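Local coordinates for protein ribonucleoside-diphosphate reductase (Pseudomonas aeruginosa, PDB 5IM3) that binds the allosteric effector dATP and probably catalyses the reduction of ribonucleoside diphosphates to the deoxyribonucleotides needed for DNA synthesis, at residues S573-V578 / F653-V658; T850-E855 / R907-T912. One frame throughout, in Å; residues are numbered along the deposited sequence.

Contact 1: residues S573-V578 / F653-V658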
ATOM      1  N   SER A 573      13.720 -46.424   2.916  1.00 56.87           N
ATOM      2  CA  SER A 573      13.283 -47.258   1.806  1.00 57.64           C
ATOM      3  C   SER A 573      13.748 -48.694   2.033  1.00 58.98           C
ATOM      4  O   SER A 573      14.929 -48.914   2.328  1.00 61.15           O
ATOM      5  CB  SER A 573      13.836 -46.726   0.487  1.00 55.69           C
ATOM      6  OG  SER A 573      13.493 -47.577  -0.591  1.00 54.65           O
ATOM      7  N   PRO A 574      12.867 -49.692   1.924  1.00 55.56           N
ATOM      8  CA  PRO A 574      13.321 -51.086   2.075  1.00 56.94           C
ATOM      9  C   PRO A 574      14.219 -51.568   0.947  1.00 54.97           C
ATOM     10  O   PRO A 574      14.815 -52.646   1.077  1.00 55.14           O
ATOM     11  CB  PRO A 574      12.009 -51.884   2.108  1.00 56.68           C
ATOM     12  CG  PRO A 574      10.953 -50.888   2.452  1.00 57.26           C
ATOM     13  CD  PRO A 574      11.400 -49.604   1.838  1.00 56.20           C
ATOM     14  N   GLN A 575      14.339 -50.813  -0.145  1.00 50.12           N
ATOM     15  CA  GLN A 575      15.058 -51.256  -1.334  1.00 51.27           C
ATOM     16  C   GLN A 575      16.379 -50.512  -1.527  1.00 49.19           C
ATOM     17  O   GLN A 575      16.825 -50.320  -2.659  1.00 49.38           O
ATOM     18  CB  GLN A 575      14.167 -51.092  -2.564  1.00 50.68           C
ATOM     19  CG  GLN A 575      12.957 -52.021  -2.579  1.00 50.28           C
ATOM     20  CD  GLN A 575      13.352 -53.474  -2.773  1.00 49.39           C
ATOM     21  OE1 GLN A 575      13.641 -54.186  -1.812  1.00 50.12           O
ATOM     22  NE2 GLN A 575      13.372 -53.918  -4.022  1.00 47.52           N
ATOM     23  N   GLN A 576      17.019 -50.093  -0.431  1.00 53.46           N
ATOM     24  CA  GLN A 576      18.284 -49.372  -0.531  1.00 53.67           C
ATOM     25  C   GLN A 576      19.389 -50.219  -1.143  1.00 54.08           C
ATOM     26  O   GLN A 576      20.363 -49.666  -1.663  1.00 53.16           O
ATOM     27  CB  GLN A 576      18.737 -48.895   0.849  1.00 55.64           C
ATOM     28  CG  GLN A 576      17.816 -47.888   1.493  1.00 58.53           C
ATOM     29  CD  GLN A 576      18.121 -47.679   2.965  1.00 60.54           C
ATOM     30  OE1 GLN A 576      19.231 -47.295   3.334  1.00 60.90           O
ATOM     31  NE2 GLN A 576      17.134 -47.934   3.815  1.00 61.26           N
ATOM     32  N   HIS A 577      19.268 -51.543  -1.082  1.00 55.43           N
ATOM     33  CA  HIS A 577      20.335 -52.433  -1.519  1.00 54.24           C
ATOM     34  C   HIS A 577      20.400 -52.602  -3.029  1.00 54.56           C
ATOM     35  O   HIS A 577      21.355 -53.213  -3.525  1.00 56.02           O
ATOM     36  CB  HIS A 577      20.159 -53.809  -0.873  1.00 54.99           C
ATOM     37  CG  HIS A 577      18.938 -54.541  -1.339  1.00 55.62           C
ATOM     38  ND1 HIS A 577      17.664 -54.035  -1.190  1.00 52.38           N
ATOM     39  CD2 HIS A 577      18.795 -55.740  -1.953  1.00 53.82           C
ATOM     40  CE1 HIS A 577      16.791 -54.889  -1.692  1.00 52.62           C
ATOM     41  NE2 HIS A 577      17.450 -55.932  -2.161  1.00 51.45           N
ATOM     42  N   VAL A 578      19.423 -52.085  -3.770  1.00 55.18           N
ATOM     43  CA  VAL A 578      19.318 -52.390  -5.190  1.00 54.26           C
ATOM     44  C   VAL A 578      18.981 -51.132  -5.984  1.00 54.28           C
ATOM     45  O   VAL A 578      18.816 -51.191  -7.207  1.00 56.15           O
ATOM     46  CB  VAL A 578      18.274 -53.502  -5.417  1.00 57.55           C
ATOM     47  CG1 VAL A 578      16.854 -52.965  -5.259  1.00 55.91           C
ATOM     48  CG2 VAL A 578      18.460 -54.165  -6.769  1.00 59.03           C
ATOM     49  N   PHE A 653       7.653 -56.329 -11.891  1.00 51.93           N
ATOM     50  CA  PHE A 653       7.917 -57.758 -11.742  1.00 53.78           C
ATOM     51  C   PHE A 653       9.097 -58.022 -10.817  1.00 54.06           C
ATOM     52  O   PHE A 653       9.099 -59.023 -10.092  1.00 53.91           O
ATOM     53  CB  PHE A 653       8.184 -58.400 -13.107  1.00 56.41           C
ATOM     54  CG  PHE A 653       6.950 -58.603 -13.953  1.00 59.08           C
ATOM     55  CD1 PHE A 653       5.724 -58.072 -13.581  1.00 59.13           C
ATOM     56  CD2 PHE A 653       7.022 -59.346 -15.125  1.00 62.41           C
ATOM     57  CE1 PHE A 653       4.599 -58.271 -14.365  1.00 60.32           C
ATOM     58  CE2 PHE A 653       5.901 -59.546 -15.910  1.00 62.06           C
ATOM     59  CZ  PHE A 653       4.689 -59.008 -15.531  1.00 60.31           C
ATOM     60  N   LYS A 654      10.106 -57.147 -10.828  1.00 53.71           N
ATOM     61  CA  LYS A 654      11.300 -57.371 -10.016  1.00 55.08           C
ATOM     62  C   LYS A 654      11.005 -57.175  -8.534  1.00 52.63           C
ATOM     63  O   LYS A 654      11.410 -57.990  -7.698  1.00 52.52           O
ATOM     64  CB  LYS A 654      12.418 -56.424 -10.458  1.00 55.17           C
ATOM     65  CG  LYS A 654      13.515 -57.057 -11.302  1.00 58.56           C
ATOM     66  CD  LYS A 654      14.401 -55.977 -11.915  1.00 57.69           C
ATOM     67  CE  LYS A 654      15.676 -56.547 -12.505  1.00 62.94           C
ATOM     68  NZ  LYS A 654      16.673 -56.904 -11.456  1.00 65.24           N
ATOM     69  N   HIS A 655      10.295 -56.096  -8.192  1.00 50.29           N
ATOM     70  CA  HIS A 655      10.170 -55.647  -6.812  1.00 50.88           C
ATOM     71  C   HIS A 655       8.763 -55.759  -6.248  1.00 47.63           C
ATOM     72  O   HIS A 655       8.609 -55.783  -5.023  1.00 45.31           O
ATOM     73  CB  HIS A 655      10.628 -54.185  -6.695  1.00 48.80           C
ATOM     74  CG  HIS A 655      11.908 -53.897  -7.412  1.00 50.39           C
ATOM     75  ND1 HIS A 655      13.080 -54.570  -7.141  1.00 52.46           N
ATOM     76  CD2 HIS A 655      12.201 -53.012  -8.395  1.00 49.55           C
ATOM     77  CE1 HIS A 655      14.040 -54.112  -7.925  1.00 52.50           C
ATOM     78  NE2 HIS A 655      13.532 -53.166  -8.695  1.00 51.52           N
ATOM     79  N   ARG A 656       7.746 -55.807  -7.099  1.00 48.57           N
ATOM     80  CA  ARG A 656       6.361 -55.984  -6.680  1.00 50.52           C
ATOM     81  C   ARG A 656       5.956 -55.044  -5.543  1.00 51.24           C
ATOM     82  O   ARG A 656       5.477 -55.498  -4.497  1.00 52.13           O
ATOM     83  CB  ARG A 656       6.099 -57.432  -6.286  1.00 49.75           C
ATOM     84  CG  ARG A 656       6.561 -58.473  -7.306  1.00 52.53           C
ATOM     85  CD  ARG A 656       5.957 -59.844  -7.005  1.00 53.38           C
ATOM     86  NE  ARG A 656       4.507 -59.829  -7.191  1.00 52.35           N
ATOM     87  CZ  ARG A 656       3.895 -60.105  -8.340  1.00 52.79           C
ATOM     88  NH1 ARG A 656       4.599 -60.438  -9.414  1.00 54.81           N
ATOM     89  NH2 ARG A 656       2.573 -60.053  -8.417  1.00 53.64           N
ATOM     90  N   PRO A 657       6.118 -53.735  -5.713  1.00 50.32           N
ATOM     91  CA  PRO A 657       5.582 -52.804  -4.720  1.00 45.23           C
ATOM     92  C   PRO A 657       4.088 -52.606  -4.897  1.00 43.05           C
ATOM     93  O   PRO A 657       3.556 -52.639  -6.008  1.00 42.31           O
ATOM     94  CB  PRO A 657       6.344 -51.506  -5.007  1.00 46.94           C
ATOM     95  CG  PRO A 657       6.608 -51.566  -6.468  1.00 41.25           C
ATOM     96  CD  PRO A 657       6.828 -53.024  -6.795  1.00 44.00           C
ATOM     97  N   VAL A 658       3.408 -52.407  -3.769  1.00 42.66           N
ATOM     98  CA  VAL A 658       2.008 -52.019  -3.755  1.00 44.19           C
ATOM     99  C   VAL A 658       1.866 -50.852  -2.790  1.00 44.94           C
ATOM    100  O   VAL A 658       2.781 -50.528  -2.031  1.00 44.23           O
ATOM    101  CB  VAL A 658       1.069 -53.186  -3.360  1.00 45.68           C
ATOM    102  CG1 VAL A 658       1.227 -54.352  -4.338  1.00 44.43           C
ATOM    103  CG2 VAL A 658       1.333 -53.644  -1.932  1.00 44.58           C
TER

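Contact 2: residues T850-E855 / R907-T912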
ATOM      1  N   THR A 850     -13.556 -27.311  11.109  1.00 64.05           N
ATOM      2  CA  THR A 850     -13.257 -27.491   9.701  1.00 59.40           C
ATOM      3  C   THR A 850     -11.740 -27.431   9.468  1.00 57.52           C
ATOM      4  O   THR A 850     -10.958 -27.152  10.377  1.00 57.82           O
ATOM      5  CB  THR A 850     -14.073 -26.460   8.910  1.00 61.42           C
ATOM      6  OG1 THR A 850     -15.264 -27.088   8.420  1.00 61.32           O
ATOM      7  CG2 THR A 850     -13.304 -25.842   7.758  1.00 63.25           C
ATOM      8  N   ALA A 851     -11.314 -27.740   8.241  1.00 48.64           N
ATOM      9  CA  ALA A 851      -9.890 -27.819   7.931  1.00 48.60           C
ATOM     10  C   ALA A 851      -9.143 -26.533   8.276  1.00 50.39           C
ATOM     11  O   ALA A 851      -8.015 -26.578   8.772  1.00 48.13           O
ATOM     12  CB  ALA A 851      -9.707 -28.154   6.454  1.00 46.94           C
ATOM     13  N   PHE A 852      -9.745 -25.371   8.004  1.00 52.74           N
ATOM     14  CA  PHE A 852      -9.054 -24.109   8.246  1.00 53.39           C
ATOM     15  C   PHE A 852      -9.176 -23.615   9.681  1.00 55.85           C
ATOM     16  O   PHE A 852      -8.547 -22.609  10.021  1.00 57.82           O
ATOM     17  CB  PHE A 852      -9.569 -23.028   7.294  1.00 54.44           C
ATOM     18  CG  PHE A 852      -8.820 -22.975   5.998  1.00 54.49           C
ATOM     19  CD1 PHE A 852      -7.490 -22.596   5.975  1.00 54.75           C
ATOM     20  CD2 PHE A 852      -9.440 -23.303   4.806  1.00 51.92           C
ATOM     21  CE1 PHE A 852      -6.789 -22.548   4.794  1.00 54.33           C
ATOM     22  CE2 PHE A 852      -8.744 -23.255   3.616  1.00 53.12           C
ATOM     23  CZ  PHE A 852      -7.416 -22.878   3.609  1.00 53.70           C
ATOM     24  N   GLU A 853      -9.957 -24.287  10.528  1.00 58.26           N
ATOM     25  CA  GLU A 853     -10.026 -23.943  11.945  1.00 61.07           C
ATOM     26  C   GLU A 853      -9.523 -25.086  12.820  1.00 60.41           C
ATOM     27  O   GLU A 853      -9.845 -25.146  14.008  1.00 63.70           O
ATOM     28  CB  GLU A 853     -11.447 -23.520  12.340  1.00 61.77           C
ATOM     29  CG  GLU A 853     -12.578 -24.245  11.621  1.00 60.42           C
ATOM     30  CD  GLU A 853     -13.863 -23.447  11.555  1.00 61.87           C
ATOM     31  OE1 GLU A 853     -13.797 -22.202  11.465  1.00 65.94           O
ATOM     32  OE2 GLU A 853     -14.942 -24.068  11.570  1.00 61.47           O
ATOM     33  N   VAL A 854      -8.732 -25.994  12.250  1.00 63.26           N
ATOM     34  CA  VAL A 854      -7.901 -26.923  13.006  1.00 63.11           C
ATOM     35  C   VAL A 854      -6.458 -26.467  12.852  1.00 62.32           C
ATOM     36  O   VAL A 854      -5.987 -26.249  11.727  1.00 61.00           O
ATOM     37  CB  VAL A 854      -8.066 -28.376  12.523  1.00 61.06           C
ATOM     38  CG1 VAL A 854      -7.120 -29.298  13.288  1.00 61.63           C
ATOM     39  CG2 VAL A 854      -9.502 -28.842  12.696  1.00 61.13           C
ATOM     40  N   GLU A 855      -5.756 -26.325  13.971  1.00 62.27           N
ATOM     41  CA  GLU A 855      -4.372 -25.883  13.916  1.00 63.36           C
ATOM     42  C   GLU A 855      -3.528 -26.894  13.153  1.00 61.27           C
ATOM     43  O   GLU A 855      -3.701 -28.109  13.293  1.00 60.43           O
ATOM     44  CB  GLU A 855      -3.820 -25.678  15.324  1.00 66.95           C
ATOM     45  CG  GLU A 855      -4.531 -24.588  16.102  1.00 69.31           C
ATOM     46  CD  GLU A 855      -3.871 -24.309  17.431  1.00 74.45           C
ATOM     47  OE1 GLU A 855      -2.652 -24.034  17.433  1.00 77.06           O
ATOM     48  OE2 GLU A 855      -4.561 -24.373  18.471  1.00 76.10           O
ATOM     49  N   ARG A 907      -2.785 -25.007   1.294  1.00 51.95           N
ATOM     50  CA  ARG A 907      -4.006 -24.212   1.219  1.00 54.32           C
ATOM     51  C   ARG A 907      -3.872 -23.092   2.244  1.00 53.23           C
ATOM     52  O   ARG A 907      -3.868 -23.347   3.451  1.00 52.88           O
ATOM     53  CB  ARG A 907      -5.235 -25.076   1.482  1.00 56.82           C
ATOM     54  CG  ARG A 907      -5.395 -26.234   0.508  1.00 59.61           C
ATOM     55  CD  ARG A 907      -5.934 -25.768  -0.835  1.00 62.80           C
ATOM     56  NE  ARG A 907      -6.166 -26.894  -1.739  1.00 65.17           N
ATOM     57  CZ  ARG A 907      -5.373 -27.235  -2.752  1.00 67.18           C
ATOM     58  NH1 ARG A 907      -4.278 -26.535  -3.024  1.00 69.12           N
ATOM     59  NH2 ARG A 907      -5.684 -28.282  -3.507  1.00 67.60           N
ATOM     60  N   ALA A 908      -3.740 -21.859   1.762  1.00 52.91           N
ATOM     61  CA  ALA A 908      -3.425 -20.719   2.610  1.00 55.17           C
ATOM     62  C   ALA A 908      -4.487 -19.635   2.468  1.00 59.03           C
ATOM     63  O   ALA A 908      -4.943 -19.336   1.359  1.00 56.91           O
ATOM     64  CB  ALA A 908      -2.047 -20.145   2.263  1.00 55.90           C
ATOM     65  N   LEU A 909      -4.872 -19.052   3.602  1.00 66.96           N
ATOM     66  CA  LEU A 909      -5.786 -17.918   3.652  1.00 73.08           C
ATOM     67  C   LEU A 909      -5.111 -16.780   4.400  1.00 79.49           C
ATOM     68  O   LEU A 909      -4.635 -16.970   5.524  1.00 79.81           O
ATOM     69  CB  LEU A 909      -7.102 -18.280   4.345  1.00 72.72           C
ATOM     70  CG  LEU A 909      -8.023 -19.289   3.659  1.00 72.28           C
ATOM     71  CD1 LEU A 909      -9.286 -19.481   4.489  1.00 71.95           C
ATOM     72  CD2 LEU A 909      -8.368 -18.850   2.240  1.00 72.84           C
ATOM     73  N   ALA A 910      -5.069 -15.604   3.778  1.00 95.00           N
ATOM     74  CA  ALA A 910      -4.511 -14.414   4.404  1.00102.49           C
ATOM     75  C   ALA A 910      -5.570 -13.549   5.071  1.00108.94           C
ATOM     76  O   ALA A 910      -5.263 -12.428   5.488  1.00112.47           O
ATOM     77  CB  ALA A 910      -3.740 -13.589   3.370  1.00103.99           C
ATOM     78  N   ALA A 911      -6.802 -14.047   5.196  1.00124.94           N
ATOM     79  CA  ALA A 911      -7.867 -13.261   5.812  1.00131.08           C
ATOM     80  C   ALA A 911      -7.722 -13.208   7.330  1.00132.92           C
ATOM     81  O   ALA A 911      -7.917 -12.149   7.938  1.00137.72           O
ATOM     82  CB  ALA A 911      -9.230 -13.837   5.429  1.00130.95           C
ATOM     83  N   THR A 912      -7.382 -14.333   7.953  1.00121.09           N
ATOM     84  CA  THR A 912      -7.225 -14.397   9.402  1.00120.58           C
ATOM     85  C   THR A 912      -5.903 -13.756   9.827  1.00122.41           C
ATOM     86  O   THR A 912      -5.758 -13.290  10.959  1.00124.46           O
ATOM     87  CB  THR A 912      -7.274 -15.854   9.910  1.00117.08           C
ATOM     88  OG1 THR A 912      -8.367 -16.544   9.291  1.00114.24           O
ATOM     89  CG2 THR A 912      -7.452 -15.892  11.419  1.00118.67           C
TER

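Contact 1: residues S573-V578 / F653-V658
Gln-575 and His-655 meet at the last turn of helix 646-655, where the glutamine amide reaches from a loop to the imidazole. The His-655 side chain sets out with CG beside the backbone N (chi1 -45°), which turns the ring toward the loop. Its CB lies 3.8 Å from Gln-575 NE2, its CG 3.7 Å and its ND1 3.2 Å from that same amide nitrogen. Farther round the ring, CE1 of His-655 is 4.0 Å from Val-578 CG1, the apolar part of the contact, and His-655 NE2 is hydrogen-bonded to Glu-598 OE2. Gln-575 NE2 comes in obliquely to the ring, and the amide plane is turned 69° from the ring plane. Thr-712 OG1 is a common hydrogen-bond partner of Gln-575 NE2 and His-655 ND1, so the imidazole is held through both nitrogens; Gln-575 OE1 is hydrogen-bonded to Tyr-710 OH. Within the helix, Lys-654 CB lies 3.7 Å above the plane of the His-655 ring, over its centre. In the loop, Ser-573 to Gln-576 form a type I beta turn, supported by a hydrogen bond of 2.8 Å from Gln-576 NE2 to Ser-573 O. Just past His-655, Arg-656 leaves the helix with positive phi (48°). The contact thus sits at the connection from helix 646-655 to strand 659-663, which runs parallel to strand 600-608 in the ten-stranded alpha-beta barrel of the reductase.

Contact 2: residues T850-E855 / R907-T912
The phenyl ring of Phe-852 carries Leu-909 over one face and the backbone of Arg-907 and Ala-908 at its edge. Strand 906-909, which supplies these partners, pairs in parallel with strand 878-881 in a two-stranded sheet, through backbone hydrogen bonds of Arg-907 with Leu-878 and Ile-880 and of Leu-909 with Ile-880; Phe-852 reaches it from the loop between helices 842-847 and 856-866. CD1 of Leu-909 stands 3.6 Å from the centroid of the Phe-852 ring and 3° off its normal, a CH-pi contact over the face. Leu-909 CG stays beside its backbone N (chi1 -67°), and the chain then extends at chi2, so that CG and CD1 both lie against the ring; Leu-909 CG comes within 3.6 Å of Phe-852 CZ. The two side chains cross at about a right angle. Arg-907 contributes its CB, 3.8 Å from Phe-852 CZ, before its chain bends at chi2 and carries the guanidinium away from the phenyl ring, with Tyr-905 as a cation-pi partner. In the loop, a backbone bond of 3.0 Å from Glu-853 N to Thr-850 O closes the turn that presents Phe-852. Tyr-789 also touches the Phe-852 side chain. Near the ring plane, the carbonyl O of Arg-907 approaches the phenyl edge, 3.3 Å from Phe-852 CE1.

The contacts differ in depth and chemistry. Contact 1 is largely buried, with two of its three touching residues enclosed, whereas contact 2 lies at the surface, near the chain's modelled C-terminus. Their centres are 38 Å apart and their nearest atoms about 24 Å, so they do not touch; in sequence, both segments of contact 1 precede those of contact 2. Each joins a loop to a regular element, but to different ones: a helix end in 653-658, a strand of a small parallel sheet in 907-912. The buried contact relies on amide and imidazole atoms whose partners come from surrounding residues; the surface contact, burying 170 Å² against 116 Å², is mainly apolar.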